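Local structure of protein kinase (Staphylococcus aureus subsp. aureus Mu50, 3PY9) at residues K33-S39 with D65-G71; P72-M77 with T124-I128; L95-D99 with A127-I133; G113-S119 with N132-S138. The protein forms the extracellular region of the membrane Ser/Thr kinase PrkC, whose PASTA repeats probably bind muropeptides and so sense the cell wall for the kinase. Residues are numbered along the deposited sequence.

Interaction 1: residues K33-S39 with D65-G71; sequences KISRSYS and DVVISKG
Strands 33-37 and 65-69 run parallel and extended, axes 4.4 Å apart at closest approach and inclined by 32°, in register I34-V66 to S37-S69. S35 and S37 use both N and O on the backbone of 65-71; K33 gives its O and S39 its N: V66 N–K33 O 2.9 Å, S35 N–V66 O 3.0 Å, I68 N–S35 O 2.7 Å, S37 N–I68 O 2.9 Å, K70 N–S37 O 2.8 Å, S39 N–G71 O 3.0 Å. K33 N is satisfied by carboxylate D65 OD1 at 2.8 Å. In this PASTA sheet 65-69 is the central strand, and V67 and S69 bond on to strand 47-51 and its approach. A water joins S35 OG (2.6 Å) to V66 O (2.9 Å). I34 CG2 packs on I68 CG1 (3.7 Å). K70 sets NZ over the Y38 ring face, 4.0 Å from its centroid, a cation-pi contact. G71, at positive phi (72°), gives its N to S69 OG (2.8 Å) in an ST turn; S69 OG also bonds Y42 O.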
loop_
_atom_site.group_PDB
_atom_site.type_symbol
_atom_site.label_atom_id
_atom_site.label_comp_id
_atom_site.label_asym_id
_atom_site.label_seq_id
_atom_site.Cartn_x
_atom_site.Cartn_y
_atom_site.Cartn_z
ATOM N N LYS A 33 -5.300 4.470 -57.517
ATOM C CA LYS A 33 -4.354 4.714 -56.455
ATOM C C LYS A 33 -4.729 3.922 -55.201
ATOM O O LYS A 33 -5.899 3.631 -54.961
ATOM C CB LYS A 33 -4.235 6.219 -56.193
ATOM C CG LYS A 33 -3.474 6.955 -57.305
ATOM C CD LYS A 33 -2.075 6.323 -57.492
ATOM C CE LYS A 33 -1.354 6.774 -58.766
ATOM N NZ LYS A 33 -0.299 5.759 -59.184
ATOM N N ILE A 34 -3.724 3.560 -54.416
ATOM C CA ILE A 34 -3.943 2.861 -53.159
ATOM C C ILE A 34 -3.530 3.785 -52.033
ATOM O O ILE A 34 -2.419 4.297 -52.016
ATOM C CB ILE A 34 -3.122 1.549 -53.083
ATOM C CG1 ILE A 34 -3.520 0.591 -54.207
ATOM C CG2 ILE A 34 -3.274 0.875 -51.710
ATOM C CD1 ILE A 34 -2.467 -0.467 -54.479
ATOM N N SER A 35 -4.450 4.025 -51.112
ATOM C CA SER A 35 -4.138 4.775 -49.898
ATOM C C SER A 35 -4.604 4.006 -48.662
ATOM O O SER A 35 -5.350 3.022 -48.767
ATOM C CB SER A 35 -4.711 6.194 -49.953
ATOM O OG SER A 35 -6.080 6.183 -50.283
ATOM N N ARG A 36 -4.143 4.455 -47.496
ATOM C CA ARG A 36 -4.288 3.707 -46.242
ATOM C C ARG A 36 -4.898 4.578 -45.163
ATOM O O ARG A 36 -4.493 5.727 -44.959
ATOM C CB ARG A 36 -2.931 3.182 -45.790
ATOM C CG ARG A 36 -2.399 2.028 -46.636
ATOM C CD ARG A 36 -0.895 1.977 -46.632
ATOM N NE ARG A 36 -0.371 1.337 -45.426
ATOM C CZ ARG A 36 0.268 1.962 -44.434
ATOM N NH1 ARG A 36 0.471 3.278 -44.472
ATOM N NH2 ARG A 36 0.705 1.258 -43.392
ATOM N N SER A 37 -5.900 4.028 -44.491
ATOM C CA SER A 37 -6.614 4.752 -43.466
ATOM C C SER A 37 -6.846 3.830 -42.273
ATOM O O SER A 37 -7.080 2.628 -42.428
ATOM C CB SER A 37 -7.942 5.280 -44.021
ATOM O OG SER A 37 -8.682 5.985 -43.031
ATOM N N TYR A 38 -6.741 4.394 -41.078
ATOM C CA TYR A 38 -7.126 3.668 -39.876
ATOM C C TYR A 38 -8.617 3.321 -39.916
ATOM O O TYR A 38 -9.428 4.104 -40.423
ATOM C CB TYR A 38 -6.807 4.506 -38.645
ATOM C CG TYR A 38 -5.338 4.517 -38.283
ATOM C CD1 TYR A 38 -4.626 3.319 -38.115
ATOM C CD2 TYR A 38 -4.660 5.724 -38.083
ATOM C CE1 TYR A 38 -3.267 3.319 -37.761
ATOM C CE2 TYR A 38 -3.299 5.739 -37.728
ATOM C CZ TYR A 38 -2.614 4.538 -37.573
ATOM O OH TYR A 38 -1.282 4.559 -37.220
ATOM N N SER A 39 -8.965 2.140 -39.408
ATOM C CA SER A 39 -10.358 1.689 -39.317
ATOM C C SER A 39 -10.523 0.724 -38.151
ATOM O O SER A 39 -9.637 -0.071 -37.859
ATOM C CB SER A 39 -10.791 0.998 -40.618
ATOM O OG SER A 39 -12.095 0.449 -40.538
ATOM N N ASP A 65 -9.880 4.100 -57.522
ATOM C CA ASP A 65 -9.025 4.275 -56.345
ATOM C C ASP A 65 -9.544 3.473 -55.171
ATOM O O ASP A 65 -10.746 3.316 -55.018
ATOM C CB ASP A 65 -8.936 5.756 -55.956
ATOM C CG ASP A 65 -8.282 6.595 -57.026
ATOM O OD1 ASP A 65 -7.611 6.024 -57.937
ATOM O OD2 ASP A 65 -8.429 7.833 -56.942
ATOM N N VAL A 66 -8.636 2.979 -54.333
ATOM C CA VAL A 66 -9.035 2.188 -53.159
ATOM C C VAL A 66 -8.354 2.683 -51.899
ATOM O O VAL A 66 -7.203 3.108 -51.937
ATOM C CB VAL A 66 -8.747 0.676 -53.350
ATOM C CG1 VAL A 66 -9.527 0.121 -54.585
ATOM C CG2 VAL A 66 -7.249 0.422 -53.498
ATOM N N VAL A 67 -9.097 2.677 -50.797
ATOM C CA VAL A 67 -8.542 2.965 -49.477
ATOM C C VAL A 67 -8.531 1.653 -48.711
ATOM O O VAL A 67 -9.527 0.940 -48.714
ATOM C CB VAL A 67 -9.378 4.001 -48.713
ATOM C CG1 VAL A 67 -8.688 4.381 -47.417
ATOM C CG2 VAL A 67 -9.641 5.270 -49.579
ATOM N N ILE A 68 -7.397 1.353 -48.074
ATOM C CA ILE A 68 -7.127 0.104 -47.340
ATOM C C ILE A 68 -7.066 0.351 -45.817
ATOM O O ILE A 68 -6.564 1.397 -45.370
ATOM C CB ILE A 68 -5.759 -0.505 -47.784
ATOM C CG1 ILE A 68 -5.658 -0.591 -49.307
ATOM C CG2 ILE A 68 -5.532 -1.895 -47.196
ATOM C CD1 ILE A 68 -6.780 -1.352 -49.975
ATOM N N SER A 69 -7.585 -0.600 -45.029
ATOM C CA SER A 69 -7.503 -0.515 -43.566
ATOM C C SER A 69 -6.087 -0.734 -43.050
ATOM O O SER A 69 -5.413 -1.693 -43.447
ATOM C CB SER A 69 -8.454 -1.504 -42.874
ATOM O OG SER A 69 -8.280 -1.442 -41.455
ATOM N N LYS A 70 -5.653 0.181 -42.177
ATOM C CA LYS A 70 -4.429 0.025 -41.388
ATOM C C LYS A 70 -4.796 -0.499 -39.996
ATOM O O LYS A 70 -3.999 -0.417 -39.053
ATOM C CB LYS A 70 -3.763 1.384 -41.191
ATOM C CG LYS A 70 -3.207 2.060 -42.420
ATOM C CD LYS A 70 -3.079 3.569 -42.170
ATOM C CE LYS A 70 -1.918 3.912 -41.284
ATOM N NZ LYS A 70 -1.786 5.393 -41.230
ATOM N N GLY A 71 -6.012 -1.015 -39.855
ATOM C CA GLY A 71 -6.479 -1.501 -38.568
ATOM C C GLY A 71 -6.748 -0.335 -37.636
ATOM O O GLY A 71 -6.602 0.827 -38.035
HETATM O O HOH W 1 -6.931 5.887 -52.760
#

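Interaction 2: residues P72-M77 with T124-I128; sequences PEKVKM and TEIAI
V75 lays CG2 against I128 CG2 at 3.6 Å and I126 CG2 at 4.0 Å, a beta-branched residue suited to an extended backbone and a greasy patch. The short strands 74-76 and 125-127 are antiparallel, their axes at 143° and 4.2 Å apart at closest approach. V75 and I126 form the hydrogen-bonded pair, V75 N to I126 O 2.7 Å and I126 N to V75 O 2.6 Å; K74 with A127 and K76 with E125 flank it as non-hydrogen-bonded pairs. Beyond them the ladder continues with M77 N to T124 O (2.6 Å) and I128 N to E73 O (3.1 Å). On the face of K74, K76, E125 and A127, charged side chains meet solvent: K76 curls over to a salt bridge from NZ to E125 OE2, 2.8 Å, although NZ is placed with less certainty. P72 CB touches A127 CB at 3.9 Å. This ribbon lies in the second PASTA domain, with V75 resting on L97 beyond helix 85-93, and M77 and I126 on I133 of strand 133-138.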
loop_
_atom_site.group_PDB
_atom_site.type_symbol
_atom_site.label_atom_id
_atom_site.label_comp_id
_atom_site.label_asym_id
_atom_site.label_seq_id
_atom_site.Cartn_x
_atom_site.Cartn_y
_atom_site.Cartn_z
ATOM N N PRO A 72 -7.138 -0.633 -36.385
ATOM C CA PRO A 72 -7.487 0.410 -35.409
ATOM C C PRO A 72 -6.337 1.393 -35.145
ATOM O O PRO A 72 -5.182 0.974 -35.020
ATOM C CB PRO A 72 -7.800 -0.397 -34.137
ATOM C CG PRO A 72 -8.136 -1.793 -34.635
ATOM C CD PRO A 72 -7.260 -1.992 -35.821
ATOM N N GLU A 73 -6.648 2.683 -35.076
ATOM C CA GLU A 73 -5.677 3.687 -34.612
ATOM C C GLU A 73 -5.423 3.464 -33.126
ATOM O O GLU A 73 -6.377 3.279 -32.366
ATOM C CB GLU A 73 -6.219 5.097 -34.847
ATOM C CG GLU A 73 -5.209 6.217 -34.596
ATOM C CD GLU A 73 -5.818 7.595 -34.716
ATOM O OE1 GLU A 73 -7.037 7.684 -34.942
ATOM O OE2 GLU A 73 -5.078 8.592 -34.583
ATOM N N LYS A 74 -4.150 3.466 -32.717
ATOM C CA LYS A 74 -3.749 3.109 -31.342
ATOM C C LYS A 74 -2.857 4.163 -30.673
ATOM O O LYS A 74 -2.229 4.973 -31.357
ATOM C CB LYS A 74 -3.028 1.752 -31.323
ATOM C CG LYS A 74 -3.851 0.572 -31.872
ATOM C CD LYS A 74 -3.137 -0.755 -31.699
ATOM C CE LYS A 74 -4.039 -1.918 -32.071
ATOM N NZ LYS A 74 -3.355 -3.247 -31.962
ATOM N N VAL A 75 -2.817 4.149 -29.337
ATOM C CA VAL A 75 -1.870 4.962 -28.546
ATOM C C VAL A 75 -1.185 4.131 -27.464
ATOM O O VAL A 75 -1.600 3.011 -27.158
ATOM C CB VAL A 75 -2.539 6.172 -27.835
ATOM C CG1 VAL A 75 -2.774 7.335 -28.798
ATOM C CG2 VAL A 75 -3.831 5.766 -27.146
ATOM N N LYS A 76 -0.123 4.685 -26.889
ATOM C CA LYS A 76 0.497 4.125 -25.686
ATOM C C LYS A 76 -0.316 4.529 -24.452
ATOM O O LYS A 76 -0.525 5.719 -24.190
ATOM C CB LYS A 76 1.949 4.614 -25.564
ATOM C CG LYS A 76 3.041 3.544 -25.826
ATOM C CD LYS A 76 2.740 2.527 -26.963
ATOM C CE LYS A 76 2.914 3.083 -28.404
ATOM N NZ LYS A 76 1.591 3.325 -29.108
ATOM N N MET A 77 -0.801 3.535 -23.716
ATOM C CA MET A 77 -1.504 3.805 -22.464
ATOM C C MET A 77 -0.558 4.511 -21.485
ATOM O O MET A 77 0.532 3.994 -21.181
ATOM C CB MET A 77 -2.066 2.517 -21.852
ATOM C CG MET A 77 -2.892 2.733 -20.571
ATOM S SD MET A 77 -4.523 3.408 -20.893
ATOM C CE MET A 77 -5.062 3.904 -19.251
ATOM N N THR A 124 1.233 -0.041 -22.895
ATOM C CA THR A 124 0.598 -0.845 -23.948
ATOM C C THR A 124 -0.031 0.039 -25.024
ATOM O O THR A 124 -0.503 1.149 -24.734
ATOM C CB THR A 124 -0.521 -1.773 -23.401
ATOM O OG1 THR A 124 -0.295 -2.066 -22.020
ATOM C CG2 THR A 124 -0.567 -3.080 -24.192
ATOM N N GLU A 125 -0.022 -0.459 -26.265
ATOM C CA GLU A 125 -0.766 0.175 -27.356
ATOM C C GLU A 125 -2.234 -0.161 -27.174
ATOM O O GLU A 125 -2.592 -1.334 -27.071
ATOM C CB GLU A 125 -0.284 -0.297 -28.743
ATOM C CG GLU A 125 0.753 0.606 -29.398
ATOM C CD GLU A 125 0.540 0.800 -30.910
ATOM O OE1 GLU A 125 0.200 -0.183 -31.628
ATOM O OE2 GLU A 125 0.732 1.949 -31.389
ATOM N N ILE A 126 -3.071 0.866 -27.109
ATOM C CA ILE A 126 -4.517 0.663 -27.047
ATOM C C ILE A 126 -5.222 1.423 -28.167
ATOM O O ILE A 126 -4.839 2.543 -28.503
ATOM C CB ILE A 126 -5.140 0.990 -25.636
ATOM C CG1 ILE A 126 -6.611 0.561 -25.602
ATOM C CG2 ILE A 126 -5.004 2.469 -25.267
ATOM C CD1 ILE A 126 -7.172 0.279 -24.252
ATOM N N ALA A 127 -6.243 0.787 -28.741
ATOM C CA ALA A 127 -7.121 1.425 -29.726
ATOM C C ALA A 127 -7.928 2.584 -29.105
ATOM O O ALA A 127 -8.516 2.434 -28.028
ATOM C CB ALA A 127 -8.044 0.380 -30.347
ATOM N N ILE A 128 -7.955 3.737 -29.777
ATOM C CA ILE A 128 -8.584 4.940 -29.197
ATOM C C ILE A 128 -10.115 4.953 -29.333
ATOM O O ILE A 128 -10.780 5.881 -28.865
ATOM C CB ILE A 128 -7.940 6.293 -29.691
ATOM C CG1 ILE A 128 -8.430 6.687 -31.094
ATOM C CG2 ILE A 128 -6.410 6.230 -29.637
ATOM C CD1 ILE A 128 -8.507 8.203 -31.326
#

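Interaction 3: residues L95-D99 with A127-I133; sequences LGLKD and AIHDSNI. With EU (europium ion), chain E.
A europium ion is held by D99 OD2 and D130 OD1, each at 2.4 Å, one carboxylate from either segment. D99, chi1 t, does more: its OD2 also accepts N132 N at 2.9 Å, while its carbonyl O takes I133 N at 3.1 Å, so main chain and side chain together fix the two loops. D130 (phi/psi 55/42) and N132 (44/57) adopt the left-handed helical region, which Asp and Asn tolerate well, and this curls the loop round the ion. Further out, a water accepts from K98 N (2.8 Å) and donates to I128 O (2.7 Å). Packing centres on L97, whose CD2 lies 4.4 Å from I128 CG2, 4.5 Å from I133 CD1 and 3.9 Å from S131 OG. G96, with phi 82°, is the C-prime residue of the Schellman motif ending helix 85-93; a CB there would also crowd I128 CD1. The whole is a surface lanthanide site in which two carboxylate oxygens, hard ligands for europium, are joined by N132, between two loops of one PASTA domain.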
loop_
_atom_site.group_PDB
_atom_site.type_symbol
_atom_site.label_atom_id
_atom_site.label_comp_id
_atom_site.label_asym_id
_atom_site.label_seq_id
_atom_site.Cartn_x
_atom_site.Cartn_y
_atom_site.Cartn_z
ATOM N N LEU A 95 -4.743 12.107 -25.268
ATOM C CA LEU A 95 -4.351 11.111 -26.259
ATOM C C LEU A 95 -5.545 10.576 -27.056
ATOM O O LEU A 95 -5.406 9.612 -27.818
ATOM C CB LEU A 95 -3.602 9.958 -25.589
ATOM C CG LEU A 95 -2.373 10.280 -24.737
ATOM C CD1 LEU A 95 -1.771 8.995 -24.161
ATOM C CD2 LEU A 95 -1.321 11.069 -25.522
ATOM N N GLY A 96 -6.707 11.208 -26.883
ATOM C CA GLY A 96 -7.936 10.807 -27.561
ATOM C C GLY A 96 -8.667 9.651 -26.894
ATOM O O GLY A 96 -9.625 9.121 -27.459
ATOM N N LEU A 97 -8.217 9.263 -25.696
ATOM C CA LEU A 97 -8.861 8.203 -24.911
ATOM C C LEU A 97 -9.996 8.758 -24.050
ATOM O O LEU A 97 -9.760 9.288 -22.961
ATOM C CB LEU A 97 -7.835 7.466 -24.044
ATOM C CG LEU A 97 -6.728 6.706 -24.786
ATOM C CD1 LEU A 97 -5.512 6.470 -23.909
ATOM C CD2 LEU A 97 -7.263 5.402 -25.373
ATOM N N LYS A 98 -11.227 8.622 -24.541
ATOM C CA LYS A 98 -12.383 9.235 -23.898
ATOM C C LYS A 98 -13.410 8.238 -23.331
ATOM O O LYS A 98 -14.299 8.631 -22.573
ATOM C CB LYS A 98 -13.051 10.231 -24.861
ATOM C CG LYS A 98 -12.074 11.240 -25.483
ATOM C CD LYS A 98 -12.780 12.350 -26.291
ATOM C CE LYS A 98 -11.810 13.032 -27.281
ATOM N NZ LYS A 98 -10.538 13.553 -26.654
ATOM N N ASP A 99 -13.286 6.961 -23.686
ATOM C CA ASP A 99 -14.185 5.916 -23.179
ATOM C C ASP A 99 -13.657 5.380 -21.837
ATOM O O ASP A 99 -13.053 4.306 -21.773
ATOM C CB ASP A 99 -14.344 4.790 -24.223
ATOM C CG ASP A 99 -15.059 3.549 -23.675
ATOM O OD1 ASP A 99 -15.769 3.649 -22.645
ATOM O OD2 ASP A 99 -14.916 2.457 -24.274
ATOM N N ALA A 127 -6.243 0.787 -28.741
ATOM C CA ALA A 127 -7.121 1.425 -29.726
ATOM C C ALA A 127 -7.928 2.584 -29.105
ATOM O O ALA A 127 -8.516 2.434 -28.028
ATOM C CB ALA A 127 -8.044 0.380 -30.347
ATOM N N ILE A 128 -7.955 3.737 -29.777
ATOM C CA ILE A 128 -8.584 4.940 -29.197
ATOM C C ILE A 128 -10.115 4.953 -29.333
ATOM O O ILE A 128 -10.780 5.881 -28.865
ATOM C CB ILE A 128 -7.940 6.293 -29.691
ATOM C CG1 ILE A 128 -8.430 6.687 -31.094
ATOM C CG2 ILE A 128 -6.410 6.230 -29.637
ATOM C CD1 ILE A 128 -8.507 8.203 -31.326
ATOM N N HIS A 129 -10.661 3.911 -29.959
ATOM C CA HIS A 129 -12.112 3.748 -30.076
ATOM C C HIS A 129 -12.629 2.427 -29.460
ATOM O O HIS A 129 -12.129 1.336 -29.780
ATOM C CB HIS A 129 -12.568 3.907 -31.540
ATOM C CG HIS A 129 -12.160 5.211 -32.173
ATOM N ND1 HIS A 129 -12.331 6.432 -31.552
ATOM C CD2 HIS A 129 -11.608 5.482 -33.380
ATOM C CE1 HIS A 129 -11.888 7.395 -32.343
ATOM N NE2 HIS A 129 -11.440 6.845 -33.457
ATOM N N ASP A 130 -13.649 2.555 -28.596
ATOM C CA ASP A 130 -14.206 1.458 -27.756
ATOM C C ASP A 130 -13.123 0.790 -26.904
ATOM O O ASP A 130 -13.092 -0.438 -26.759
ATOM C CB ASP A 130 -15.010 0.435 -28.590
ATOM C CG ASP A 130 -15.963 -0.434 -27.733
ATOM O OD1 ASP A 130 -16.581 0.073 -26.775
ATOM O OD2 ASP A 130 -16.109 -1.638 -28.039
ATOM N N SER A 131 -12.254 1.620 -26.328
ATOM C CA SER A 131 -11.075 1.157 -25.576
ATOM C C SER A 131 -11.421 0.509 -24.228
ATOM O O SER A 131 -10.602 -0.229 -23.651
ATOM C CB SER A 131 -10.065 2.306 -25.377
ATOM O OG SER A 131 -10.707 3.542 -25.073
ATOM N N ASN A 132 -12.631 0.789 -23.744
ATOM C CA ASN A 132 -13.121 0.300 -22.452
ATOM C C ASN A 132 -12.069 0.426 -21.350
ATOM O O ASN A 132 -11.697 -0.573 -20.737
ATOM C CB ASN A 132 -13.607 -1.165 -22.539
ATOM C CG ASN A 132 -14.482 -1.435 -23.755
ATOM O OD1 ASN A 132 -15.523 -0.800 -23.954
ATOM N ND2 ASN A 132 -14.074 -2.408 -24.561
ATOM N N ILE A 133 -11.563 1.636 -21.113
ATOM C CA ILE A 133 -10.662 1.831 -19.973
ATOM C C ILE A 133 -11.514 1.894 -18.710
ATOM O O ILE A 133 -12.586 2.515 -18.696
ATOM C CB ILE A 133 -9.814 3.132 -20.014
ATOM C CG1 ILE A 133 -9.276 3.464 -21.420
ATOM C CG2 ILE A 133 -8.705 3.060 -18.964
ATOM C CD1 ILE A 133 -8.016 2.776 -21.811
HETATM EU EU EU E . -16.974 1.266 -24.699
HETATM O O HOH W 2 -11.682 6.560 -26.414
HETATM O O HOH W 3 -14.913 2.001 -20.224
#

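Interaction 4: residues G113-S119 with N132-S138; sequences GYIANQS and NIKLYES
A classic beta bulge interrupts the antiparallel pairing of strands 115-118 and 133-138, where A116 and N117 both face Y136. A116 takes a near-helical turn (phi/psi -89/-22), so that A116 N reaches Y136 O at 2.6 Å while N117 N makes only a weak bond to the same oxygen, 3.5 Å. N117 and Y136 are the hydrogen-bonded pair, closed by Y136 N to N117 O (3.0 Å); I115 with E137 and Q118 with L135 are non-hydrogen-bonded. The axes lie 4.3 Å apart at closest approach, at 160°. Outside the bulge the ladder runs on through S119 N to K134 O (2.8 Å), S138 N to Y114 O (2.7 Å) and G113 N to S138 O (2.9 Å); G113 (89/-3) has backbone angles at which a CB would strike the preceding carbonyl. In this PASTA sheet, 133-138 is the middle strand, with 100-105 along its other edge, and helix 85-93 covers the face of I115, L135 and E137. There I115 CD1 meets L135 CB at 4.4 Å, and both side chains touch A88. On the other face the Y136 ring lies obliquely by N117 ND2, 3.3 Å from its CD2, and a water links Y136 OH (3.0 Å) with S119 OG (3.2 Å). S138 OG turns to A110 O and G140 N; the amine of K134 forms a salt bridge with E103.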
loop_
_atom_site.group_PDB
_atom_site.type_symbol
_atom_site.label_atom_id
_atom_site.label_comp_id
_atom_site.label_asym_id
_atom_site.label_seq_id
_atom_site.Cartn_x
_atom_site.Cartn_y
_atom_site.Cartn_z
ATOM N N GLY A 113 -9.687 9.962 -3.658
ATOM C CA GLY A 113 -9.745 10.785 -4.878
ATOM C C GLY A 113 -8.646 10.528 -5.909
ATOM O O GLY A 113 -8.639 11.145 -6.983
ATOM N N TYR A 114 -7.711 9.630 -5.585
ATOM C CA TYR A 114 -6.586 9.311 -6.478
ATOM C C TYR A 114 -6.721 7.903 -7.047
ATOM O O TYR A 114 -7.218 6.996 -6.383
ATOM C CB TYR A 114 -5.239 9.468 -5.765
ATOM C CG TYR A 114 -4.889 10.893 -5.376
ATOM C CD1 TYR A 114 -5.701 11.621 -4.515
ATOM C CD2 TYR A 114 -3.748 11.515 -5.871
ATOM C CE1 TYR A 114 -5.398 12.936 -4.174
ATOM C CE2 TYR A 114 -3.430 12.831 -5.518
ATOM C CZ TYR A 114 -4.265 13.522 -4.670
ATOM O OH TYR A 114 -3.974 14.803 -4.298
ATOM N N ILE A 115 -6.279 7.737 -8.291
ATOM C CA ILE A 115 -6.371 6.471 -9.012
ATOM C C ILE A 115 -5.489 5.363 -8.413
ATOM O O ILE A 115 -4.271 5.501 -8.345
ATOM C CB ILE A 115 -6.031 6.690 -10.493
ATOM C CG1 ILE A 115 -6.899 7.805 -11.056
ATOM C CG2 ILE A 115 -6.209 5.390 -11.298
ATOM C CD1 ILE A 115 -8.357 7.682 -10.738
ATOM N N ALA A 116 -6.124 4.278 -7.980
ATOM C CA ALA A 116 -5.428 3.131 -7.390
ATOM C C ALA A 116 -4.987 2.075 -8.411
ATOM O O ALA A 116 -4.079 1.284 -8.126
ATOM C CB ALA A 116 -6.296 2.478 -6.324
ATOM N N ASN A 117 -5.634 2.052 -9.582
ATOM C CA ASN A 117 -5.446 0.984 -10.565
ATOM C C ASN A 117 -5.985 1.415 -11.939
ATOM O O ASN A 117 -6.945 2.207 -12.043
ATOM C CB ASN A 117 -6.127 -0.316 -10.077
ATOM C CG ASN A 117 -5.764 -1.568 -10.919
ATOM O OD1 ASN A 117 -4.699 -2.174 -10.744
ATOM N ND2 ASN A 117 -6.673 -1.972 -11.810
ATOM N N GLN A 118 -5.321 0.890 -12.971
ATOM C CA GLN A 118 -5.687 0.997 -14.382
ATOM C C GLN A 118 -6.053 -0.358 -14.950
ATOM O O GLN A 118 -5.314 -1.346 -14.783
ATOM C CB GLN A 118 -4.477 1.409 -15.192
ATOM C CG GLN A 118 -4.277 2.839 -15.358
ATOM C CD GLN A 118 -2.850 3.115 -15.725
ATOM O OE1 GLN A 118 -2.398 2.812 -16.841
ATOM N NE2 GLN A 118 -2.114 3.674 -14.784
ATOM N N SER A 119 -7.175 -0.368 -15.653
ATOM C CA SER A 119 -7.628 -1.453 -16.517
ATOM C C SER A 119 -6.529 -1.927 -17.454
ATOM O O SER A 119 -6.311 -3.119 -17.607
ATOM C CB SER A 119 -8.752 -0.893 -17.401
ATOM O OG SER A 119 -9.820 -1.783 -17.517
ATOM N N ASN A 132 -12.631 0.789 -23.744
ATOM C CA ASN A 132 -13.121 0.300 -22.452
ATOM C C ASN A 132 -12.069 0.426 -21.350
ATOM O O ASN A 132 -11.697 -0.573 -20.737
ATOM C CB ASN A 132 -13.607 -1.165 -22.539
ATOM C CG ASN A 132 -14.482 -1.435 -23.755
ATOM O OD1 ASN A 132 -15.523 -0.800 -23.954
ATOM N ND2 ASN A 132 -14.074 -2.408 -24.561
ATOM N N ILE A 133 -11.563 1.636 -21.113
ATOM C CA ILE A 133 -10.662 1.831 -19.973
ATOM C C ILE A 133 -11.514 1.894 -18.710
ATOM O O ILE A 133 -12.586 2.515 -18.696
ATOM C CB ILE A 133 -9.814 3.132 -20.014
ATOM C CG1 ILE A 133 -9.276 3.464 -21.420
ATOM C CG2 ILE A 133 -8.705 3.060 -18.964
ATOM C CD1 ILE A 133 -8.016 2.776 -21.811
ATOM N N LYS A 134 -11.038 1.221 -17.665
ATOM C CA LYS A 134 -11.610 1.354 -16.344
ATOM C C LYS A 134 -10.544 1.867 -15.388
ATOM O O LYS A 134 -9.417 1.362 -15.357
ATOM C CB LYS A 134 -12.163 0.014 -15.898
ATOM C CG LYS A 134 -13.151 0.083 -14.767
ATOM C CD LYS A 134 -13.865 -1.252 -14.619
ATOM C CE LYS A 134 -14.981 -1.427 -15.653
ATOM N NZ LYS A 134 -16.167 -0.552 -15.330
ATOM N N LEU A 135 -10.894 2.901 -14.637
ATOM C CA LEU A 135 -10.004 3.461 -13.659
ATOM C C LEU A 135 -10.603 3.227 -12.287
ATOM O O LEU A 135 -11.831 3.361 -12.095
ATOM C CB LEU A 135 -9.794 4.970 -13.891
ATOM C CG LEU A 135 -9.068 5.436 -15.171
ATOM C CD1 LEU A 135 -8.748 6.908 -15.080
ATOM C CD2 LEU A 135 -7.776 4.655 -15.504
ATOM N N TYR A 136 -9.736 2.880 -11.342
ATOM C CA TYR A 136 -10.167 2.551 -10.006
ATOM C C TYR A 136 -9.730 3.681 -9.107
ATOM O O TYR A 136 -8.534 3.866 -8.854
ATOM C CB TYR A 136 -9.570 1.216 -9.562
ATOM C CG TYR A 136 -10.088 0.025 -10.352
ATOM C CD1 TYR A 136 -11.154 -0.729 -9.883
ATOM C CD2 TYR A 136 -9.516 -0.334 -11.575
ATOM C CE1 TYR A 136 -11.625 -1.815 -10.596
ATOM C CE2 TYR A 136 -9.985 -1.424 -12.293
ATOM C CZ TYR A 136 -11.041 -2.156 -11.794
ATOM O OH TYR A 136 -11.525 -3.248 -12.485
ATOM N N GLU A 137 -10.711 4.451 -8.653
ATOM C CA GLU A 137 -10.448 5.639 -7.864
ATOM C C GLU A 137 -10.491 5.256 -6.406
ATOM O O GLU A 137 -11.449 4.632 -5.984
ATOM C CB GLU A 137 -11.530 6.681 -8.138
ATOM C CG GLU A 137 -11.318 8.004 -7.450
ATOM C CD GLU A 137 -12.508 8.921 -7.585
ATOM O OE1 GLU A 137 -13.445 8.580 -8.326
ATOM O OE2 GLU A 137 -12.523 9.983 -6.940
ATOM N N SER A 138 -9.477 5.654 -5.639
ATOM C CA SER A 138 -9.422 5.332 -4.211
ATOM C C SER A 138 -10.475 6.089 -3.392
ATOM O O SER A 138 -10.674 7.280 -3.576
ATOM C CB SER A 138 -8.030 5.642 -3.643
ATOM O OG SER A 138 -8.000 5.378 -2.242
HETATM O O HOH W 4 -10.716 -3.992 -15.310
#

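How the interactions relate
From the N terminus, interaction 1 comes first, closing the loop 40-64 by pairing two strands of the first PASTA domain. The chain passes straight from G71 to P72, where interaction 2 opens; packing of Y38 and S39 on E73 and P72 makes the two neighbours across the domain junction. Interaction 2 spans the longest loop, 78-123, bringing the start of the second PASTA domain to its late ribbon strand. Interaction 3 ends on the same stretch, sharing A127 and I128, and ties the exit of helix 85-93 to the turn after that strand. Interaction 4 crosses both interactions 2 and 3; through N132 and I133 it carries the metal loop into the three-stranded sheet.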